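Local atomic coordinates of CdiI toxin (Salmonella enterica subsp. enterica serovar Rubislaw str. ATCC 10717, PDB entry 4ZQU), a protein that neutralises its cognate CdiA toxin, serving as the immunity protein of a contact-dependent growth inhibition system between neighbouring bacteria. Residues B[25-34]-B[84-94]; B[3-11]-B[56-64]. All blocks are in the same frame, centred on the assembly; numbering follows the deposited sequence. Where two conformers were deposited one is given.

Contact 1 (B[25-34]-B[84-94])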
# COMPACT_ATOMS: atom_id res chain seq x y z
N SER B 25 -3.37 2.21 -11.24
CA SER B 25 -2.28 2.79 -12.00
C SER B 25 -1.13 3.19 -11.09
O SER B 25 -1.34 3.44 -9.90
CB SER B 25 -2.76 4.00 -12.79
OG SER B 25 -3.77 3.63 -13.72
N GLY B 26 0.07 3.24 -11.64
CA GLY B 26 1.21 3.68 -10.87
C GLY B 26 2.56 3.39 -11.50
O GLY B 26 2.73 3.49 -12.71
N TYR B 27 3.51 3.01 -10.66
CA TYR B 27 4.89 2.85 -11.05
C TYR B 27 5.48 1.74 -10.21
O TYR B 27 5.77 0.64 -10.70
CB TYR B 27 5.65 4.15 -10.85
CG TYR B 27 7.05 4.19 -11.41
CD1 TYR B 27 7.27 4.45 -12.76
CD2 TYR B 27 8.16 3.99 -10.59
CE1 TYR B 27 8.55 4.50 -13.27
CE2 TYR B 27 9.44 4.04 -11.10
CZ TYR B 27 9.64 4.29 -12.44
OH TYR B 27 10.91 4.34 -12.96
N ARG B 28 5.66 2.02 -8.92
CA ARG B 28 5.97 1.00 -7.94
C ARG B 28 4.69 0.63 -7.22
O ARG B 28 4.17 -0.48 -7.38
CB ARG B 28 7.05 1.47 -6.97
CG ARG B 28 8.43 1.56 -7.61
CD ARG B 28 9.52 1.82 -6.58
NE ARG B 28 10.86 1.67 -7.15
CZ ARG B 28 11.60 0.58 -7.06
NH1 ARG B 28 11.15 -0.49 -6.41
NH2 ARG B 28 12.81 0.54 -7.62
N SER B 29 4.16 1.56 -6.44
CA SER B 29 2.82 1.41 -5.88
C SER B 29 1.79 1.55 -6.99
O SER B 29 2.06 2.17 -8.02
CB SER B 29 2.57 2.44 -4.78
OG SER B 29 2.57 3.75 -5.30
N ASN B 30 0.62 0.97 -6.78
CA ASN B 30 -0.49 1.14 -7.72
C ASN B 30 -1.78 1.40 -6.97
O ASN B 30 -2.01 0.84 -5.90
CB ASN B 30 -0.63 -0.09 -8.62
CG ASN B 30 -0.86 -1.37 -7.84
OD1 ASN B 30 -1.99 -1.82 -7.68
ND2 ASN B 30 0.22 -1.96 -7.35
N GLN B 31 -2.62 2.27 -7.51
CA GLN B 31 -3.81 2.71 -6.79
C GLN B 31 -4.99 3.00 -7.71
O GLN B 31 -4.82 3.18 -8.91
CB GLN B 31 -3.48 3.94 -5.96
CG GLN B 31 -3.02 5.13 -6.78
CD GLN B 31 -2.53 6.27 -5.91
OE1 GLN B 31 -3.30 7.13 -5.50
NE2 GLN B 31 -1.23 6.26 -5.62
N LEU B 32 -6.17 3.06 -7.11
CA LEU B 32 -7.41 3.35 -7.82
C LEU B 32 -7.27 4.55 -8.74
O LEU B 32 -7.02 5.67 -8.28
CB LEU B 32 -8.55 3.58 -6.82
CG LEU B 32 -9.95 3.79 -7.41
CD1 LEU B 32 -10.40 2.55 -8.16
CD2 LEU B 32 -10.93 4.15 -6.31
N ASP B 33 -7.42 4.31 -10.03
CA ASP B 33 -7.30 5.35 -11.05
C ASP B 33 -8.66 5.95 -11.38
O ASP B 33 -9.53 5.26 -11.92
CB ASP B 33 -6.65 4.76 -12.31
CG ASP B 33 -6.23 5.82 -13.31
OD1 ASP B 33 -6.63 6.99 -13.17
OD2 ASP B 33 -5.50 5.47 -14.26
N PRO B 34 -8.86 7.24 -11.06
CA PRO B 34 -10.12 7.92 -11.37
C PRO B 34 -10.39 8.01 -12.87
O PRO B 34 -11.52 8.29 -13.27
CB PRO B 34 -9.93 9.31 -10.76
CG PRO B 34 -8.46 9.49 -10.67
CD PRO B 34 -7.91 8.13 -10.37
N LEU B 84 -3.45 12.20 -9.10
CA LEU B 84 -3.62 10.78 -8.82
C LEU B 84 -2.98 10.44 -7.48
O LEU B 84 -3.61 9.80 -6.62
CB LEU B 84 -2.99 9.94 -9.93
CG LEU B 84 -3.01 8.42 -9.72
CD1 LEU B 84 -4.42 7.87 -9.80
CD2 LEU B 84 -2.09 7.71 -10.70
N TYR B 85 -1.75 10.90 -7.29
CA TYR B 85 -0.96 10.57 -6.11
C TYR B 85 -1.27 11.43 -4.89
O TYR B 85 -0.85 11.10 -3.78
CB TYR B 85 0.53 10.68 -6.45
CG TYR B 85 1.07 9.51 -7.24
CD1 TYR B 85 1.12 9.54 -8.63
CD2 TYR B 85 1.53 8.37 -6.59
CE1 TYR B 85 1.62 8.46 -9.35
CE2 TYR B 85 2.03 7.29 -7.30
CZ TYR B 85 2.07 7.34 -8.68
OH TYR B 85 2.57 6.27 -9.38
N ASP B 86 -2.00 12.52 -5.09
CA ASP B 86 -2.35 13.43 -3.99
C ASP B 86 -3.15 12.72 -2.90
O ASP B 86 -4.17 12.09 -3.18
CB ASP B 86 -3.14 14.64 -4.51
CG ASP B 86 -3.57 15.57 -3.40
OD1 ASP B 86 -2.75 16.38 -2.94
OD2 ASP B 86 -4.74 15.49 -2.98
N SER B 87 -2.69 12.84 -1.66
CA SER B 87 -3.23 12.06 -0.55
C SER B 87 -4.68 12.39 -0.21
O SER B 87 -5.43 11.52 0.23
CB SER B 87 -2.37 12.25 0.70
OG SER B 87 -2.36 13.61 1.11
N ARG B 88 -5.07 13.64 -0.42
CA ARG B 88 -6.44 14.05 -0.16
C ARG B 88 -7.37 13.53 -1.24
O ARG B 88 -8.40 12.93 -0.94
CB ARG B 88 -6.53 15.57 -0.04
CG ARG B 88 -6.24 16.08 1.35
CD ARG B 88 -6.64 17.54 1.55
NE ARG B 88 -6.06 18.15 2.75
CZ ARG B 88 -4.77 18.18 3.07
NH1 ARG B 88 -3.85 17.67 2.25
NH2 ARG B 88 -4.38 18.75 4.19
N ARG B 89 -6.99 13.74 -2.50
CA ARG B 89 -7.78 13.24 -3.63
C ARG B 89 -7.89 11.73 -3.59
O ARG B 89 -8.94 11.16 -3.91
CB ARG B 89 -7.16 13.69 -4.95
CG ARG B 89 -7.23 15.18 -5.20
CD ARG B 89 -6.98 15.48 -6.66
NE ARG B 89 -7.62 16.73 -7.08
CZ ARG B 89 -8.30 16.87 -8.21
NH1 ARG B 89 -8.44 15.84 -9.04
NH2 ARG B 89 -8.85 18.04 -8.52
N THR B 90 -6.80 11.08 -3.19
CA THR B 90 -6.76 9.63 -3.06
C THR B 90 -7.85 9.12 -2.11
O THR B 90 -8.63 8.25 -2.47
CB THR B 90 -5.39 9.16 -2.56
OG1 THR B 90 -4.39 9.48 -3.54
CG2 THR B 90 -5.39 7.67 -2.32
N VAL B 91 -7.88 9.68 -0.91
CA VAL B 91 -8.86 9.28 0.10
C VAL B 91 -10.28 9.61 -0.34
O VAL B 91 -11.20 8.82 -0.12
CB VAL B 91 -8.56 9.95 1.46
CG1 VAL B 91 -9.70 9.73 2.43
CG2 VAL B 91 -7.25 9.41 2.03
N GLU B 92 -10.46 10.76 -0.97
CA GLU B 92 -11.79 11.21 -1.36
C GLU B 92 -12.42 10.37 -2.47
O GLU B 92 -13.61 10.09 -2.44
CB GLU B 92 -11.75 12.68 -1.79
CG GLU B 92 -11.45 13.63 -0.65
CD GLU B 92 -11.79 15.07 -0.99
OE1 GLU B 92 -12.50 15.29 -1.99
OE2 GLU B 92 -11.35 15.98 -0.25
N ARG B 93 -11.61 9.98 -3.46
CA ARG B 93 -12.11 9.16 -4.56
C ARG B 93 -12.35 7.74 -4.08
O ARG B 93 -13.14 7.00 -4.66
CB ARG B 93 -11.16 9.18 -5.75
CG ARG B 93 -9.86 8.43 -5.54
CD ARG B 93 -9.07 8.36 -6.83
NE ARG B 93 -8.63 9.68 -7.29
CZ ARG B 93 -7.38 10.13 -7.18
NH1 ARG B 93 -6.44 9.37 -6.64
NH2 ARG B 93 -7.07 11.34 -7.62
N TYR B 94 -11.64 7.35 -3.02
CA TYR B 94 -11.89 6.08 -2.36
C TYR B 94 -13.24 6.13 -1.66
O TYR B 94 -14.02 5.18 -1.74
CB TYR B 94 -10.78 5.77 -1.36
CG TYR B 94 -11.11 4.62 -0.44
CD1 TYR B 94 -11.13 3.31 -0.90
CD2 TYR B 94 -11.40 4.84 0.91
CE1 TYR B 94 -11.42 2.25 -0.05
CE2 TYR B 94 -11.70 3.80 1.76
CZ TYR B 94 -11.71 2.50 1.28
OH TYR B 94 -12.00 1.46 2.12
O HOH W 1 4.51 4.29 -7.68
O HOH W 2 -6.31 6.47 -5.88
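L84, Y85 and R93 pack against a beta hairpin whose strands, 19-26 and 30-41, are joined by a tight turn at 27-29; the contact illustrates how a hairpin whose outer strand is extended by a partner protein is backed by helices of its own chain. N30 and Q31 pair antiparallel with a strand of the CdiA-CT toxin, the beta-augmentation of this complex, while helices 82-85 and 87-105 supply the backing. Apolar packing centres on L84, whose CD1 lies 3.5 Å from P34 CD and also reaches the L32 carbonyl. The extended Q31 side chain (chi1 61°) carries its amide to a place beside L84, Y85 and T90. The Y85 ring reaches across to the hairpin end, its edge at S29 OG and its hydroxyl OH 3.3 Å from G26 CA. That hydroxyl is hydrogen-bonded to V64 O, and a water held by R28 N donates to it; S29 OG binds R29 of the toxin chain. Among the charged groups, the R93 guanidinium is gripped flat: P34 CD lies over one face, R89 O and T90 N over the other, and NH2 binds D83 O. The bend at chi3 (65°) folds the arginine back, and R93 NH1 donates a hydrogen bond to L84 O (2.9 Å), in the carbonyl plane and on a lone pair.

Contact 2 (B[3-11]-B[56-64])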
# COMPACT_ATOMS: atom_id res chain seq x y z
N ASP B 3 15.70 -1.49 -13.49
CA ASP B 3 15.01 -2.32 -12.51
C ASP B 3 13.50 -2.31 -12.75
O ASP B 3 12.89 -3.37 -12.94
CB ASP B 3 15.32 -1.85 -11.10
N ILE B 4 12.90 -1.13 -12.74
CA ILE B 4 11.47 -0.99 -12.97
C ILE B 4 11.13 -1.06 -14.45
O ILE B 4 11.74 -0.37 -15.27
CB ILE B 4 10.92 0.33 -12.40
CG1 ILE B 4 11.11 0.38 -10.88
CG2 ILE B 4 9.45 0.50 -12.75
CD1 ILE B 4 10.25 -0.61 -10.13
N VAL B 5 10.16 -1.90 -14.80
CA VAL B 5 9.68 -1.99 -16.17
C VAL B 5 8.22 -1.55 -16.23
O VAL B 5 7.54 -1.50 -15.20
CB VAL B 5 9.81 -3.41 -16.74
CG1 VAL B 5 11.26 -3.85 -16.73
CG2 VAL B 5 8.95 -4.38 -15.96
N LYS B 6 7.74 -1.24 -17.42
CA LYS B 6 6.36 -0.81 -17.59
C LYS B 6 5.39 -1.92 -17.21
O LYS B 6 5.54 -3.06 -17.63
CB LYS B 6 6.10 -0.35 -19.03
CG LYS B 6 4.69 0.18 -19.24
CD LYS B 6 4.50 0.72 -20.65
CE LYS B 6 3.13 1.36 -20.80
NZ LYS B 6 2.97 1.97 -22.15
N SER B 7 4.40 -1.57 -16.39
CA SER B 7 3.41 -2.53 -15.92
C SER B 7 2.01 -1.96 -15.99
O SER B 7 1.82 -0.75 -16.17
CB SER B 7 3.72 -2.98 -14.49
OG SER B 7 5.05 -3.43 -14.36
N ALA B 8 1.02 -2.83 -15.85
CA ALA B 8 -0.38 -2.44 -15.77
C ALA B 8 -1.02 -3.14 -14.58
O ALA B 8 -0.70 -4.28 -14.27
CB ALA B 8 -1.11 -2.77 -17.05
N TRP B 9 -1.93 -2.45 -13.90
CA TRP B 9 -2.52 -2.98 -12.68
C TRP B 9 -4.04 -2.97 -12.69
O TRP B 9 -4.68 -2.33 -13.53
CB TRP B 9 -2.02 -2.20 -11.47
CG TRP B 9 -0.54 -2.18 -11.31
CD1 TRP B 9 0.22 -3.06 -10.60
CD2 TRP B 9 0.37 -1.22 -11.86
NE1 TRP B 9 1.55 -2.72 -10.68
CE2 TRP B 9 1.67 -1.59 -11.45
CE3 TRP B 9 0.22 -0.09 -12.67
CZ2 TRP B 9 2.80 -0.87 -11.82
CZ3 TRP B 9 1.34 0.62 -13.03
CH2 TRP B 9 2.62 0.23 -12.61
N ALA B 10 -4.61 -3.71 -11.75
CA ALA B 10 -6.04 -3.73 -11.52
C ALA B 10 -6.27 -4.30 -10.13
O ALA B 10 -5.37 -4.89 -9.55
CB ALA B 10 -6.74 -4.57 -12.58
N SER B 11 -7.48 -4.12 -9.60
CA SER B 11 -7.80 -4.64 -8.28
C SER B 11 -9.19 -5.27 -8.25
O SER B 11 -10.14 -4.72 -8.82
CB SER B 11 -7.69 -3.54 -7.23
OG SER B 11 -7.71 -4.09 -5.92
N ASP B 56 -9.60 -5.63 -19.94
CA ASP B 56 -10.07 -4.30 -20.32
C ASP B 56 -9.67 -3.26 -19.27
O ASP B 56 -9.29 -2.14 -19.61
CB ASP B 56 -11.59 -4.30 -20.51
CG ASP B 56 -12.13 -2.94 -20.90
OD1 ASP B 56 -11.94 -2.54 -22.07
OD2 ASP B 56 -12.75 -2.29 -20.04
N ALA B 57 -9.75 -3.65 -18.01
CA ALA B 57 -9.33 -2.79 -16.91
C ALA B 57 -7.83 -2.54 -16.96
O ALA B 57 -7.37 -1.43 -16.71
CB ALA B 57 -9.72 -3.41 -15.57
N LEU B 58 -7.07 -3.58 -17.29
CA LEU B 58 -5.62 -3.48 -17.40
C LEU B 58 -5.21 -2.56 -18.54
O LEU B 58 -4.20 -1.86 -18.44
CB LEU B 58 -5.00 -4.87 -17.62
CG LEU B 58 -4.86 -5.78 -16.40
CD1 LEU B 58 -4.36 -7.14 -16.81
CD2 LEU B 58 -3.92 -5.15 -15.40
N SER B 59 -5.99 -2.56 -19.61
CA SER B 59 -5.68 -1.76 -20.78
C SER B 59 -5.79 -0.26 -20.48
O SER B 59 -5.21 0.56 -21.18
CB SER B 59 -6.60 -2.13 -21.94
OG SER B 59 -7.96 -1.99 -21.59
N HIS B 60 -6.54 0.07 -19.43
CA HIS B 60 -6.72 1.47 -19.04
C HIS B 60 -5.74 1.89 -17.95
O HIS B 60 -5.80 3.02 -17.47
CB HIS B 60 -8.15 1.71 -18.56
CG HIS B 60 -9.16 1.67 -19.67
ND1 HIS B 60 -9.58 0.50 -20.26
CD2 HIS B 60 -9.82 2.67 -20.31
CE1 HIS B 60 -10.46 0.77 -21.20
NE2 HIS B 60 -10.62 2.08 -21.25
N SER B 61 -4.85 0.98 -17.57
CA SER B 61 -3.87 1.27 -16.54
C SER B 61 -2.79 2.21 -17.05
O SER B 61 -2.38 2.12 -18.21
CB SER B 61 -3.25 -0.02 -16.01
OG SER B 61 -2.34 0.25 -14.96
N ARG B 62 -2.34 3.10 -16.18
CA ARG B 62 -1.31 4.07 -16.53
C ARG B 62 0.01 3.79 -15.83
O ARG B 62 0.03 3.43 -14.65
CB ARG B 62 -1.78 5.49 -16.21
CG ARG B 62 -2.90 5.99 -17.10
CD ARG B 62 -3.23 7.43 -16.77
NE ARG B 62 -3.92 7.54 -15.49
CZ ARG B 62 -3.91 8.64 -14.74
NH1 ARG B 62 -3.25 9.72 -15.14
NH2 ARG B 62 -4.56 8.66 -13.58
N PHE B 63 1.10 3.97 -16.56
CA PHE B 63 2.44 3.86 -16.02
C PHE B 63 2.92 5.27 -15.68
O PHE B 63 3.45 5.98 -16.53
CB PHE B 63 3.37 3.18 -17.02
CG PHE B 63 4.72 2.84 -16.47
CD1 PHE B 63 4.84 2.11 -15.30
CD2 PHE B 63 5.87 3.24 -17.13
CE1 PHE B 63 6.09 1.79 -14.80
CE2 PHE B 63 7.12 2.92 -16.64
CZ PHE B 63 7.23 2.20 -15.47
N VAL B 64 2.72 5.68 -14.43
CA VAL B 64 2.73 7.09 -14.09
C VAL B 64 3.40 7.39 -12.74
O VAL B 64 3.32 6.59 -11.81
CB VAL B 64 1.27 7.64 -14.10
CG1 VAL B 64 0.36 6.75 -13.26
CG2 VAL B 64 1.19 9.10 -13.66
O HOH W 3 0.24 0.81 -17.09
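The F63 ring receives K6 CA over the centre of one face, a CH-pi contact in which the CA stands 3.7 Å from the centroid of the ring and 8° off its normal. Y27 stacks from the other side of the ring plane, I4 CG2 and W9 CH2 meet the edge, and H75 adds an edge-to-face partner. K6 CG stands by the rim, 3.8 Å from F63 CG, and the extended chain then leads away from the ring. The W9 indole is enclosed in a similar way: S7 CB sits over the rim of one face, N30 packs against the other, and R62 O approaches CZ3 at the edge, 3.5 Å away. W9 belongs to strand 8-14, which runs between strands 19-26 and 118-124 in the antiparallel sheet, and its neighbours A8 and A10 turn their methyls to the opposite side, toward the end of helix 47-59. There A8 CB rests 3.5 Å from L58 O, and L58 CD2 reaches 4.0 Å to A10 CB and 3.5 Å to W9 O. Beyond the helix the chain turns back, and S61 accepts the backbone N-H of W9: W9 N donates to S61 OG over 2.9 Å along a nearly straight path (167°). The same hydroxyl is also hydrogen-bonded to Y24 O, on strand 19-26.

From the N terminus the chain passes through 3-11, 25-34, 56-64 and 84-94 in turn, so the two contacts cross rather than nest. Contact 2 closes first; the loop it shuts contains the hairpin of contact 1. Contact 1 then closes the excursion that carries helix 47-59 and the short strands 64-65 and 79-80. The two sites interlock: R62 of contact 2 forms a salt bridge with D33 of contact 1, and the W9 ring packs against the G26 carbonyl. Contact 2 ties strand 8-14 to the end of helix 47-59 and the segment after it, and contact 1 ties the toxin-facing hairpin to helices 82-85 and 87-105; strands 8-14 and 19-26 are neighbours in one sheet.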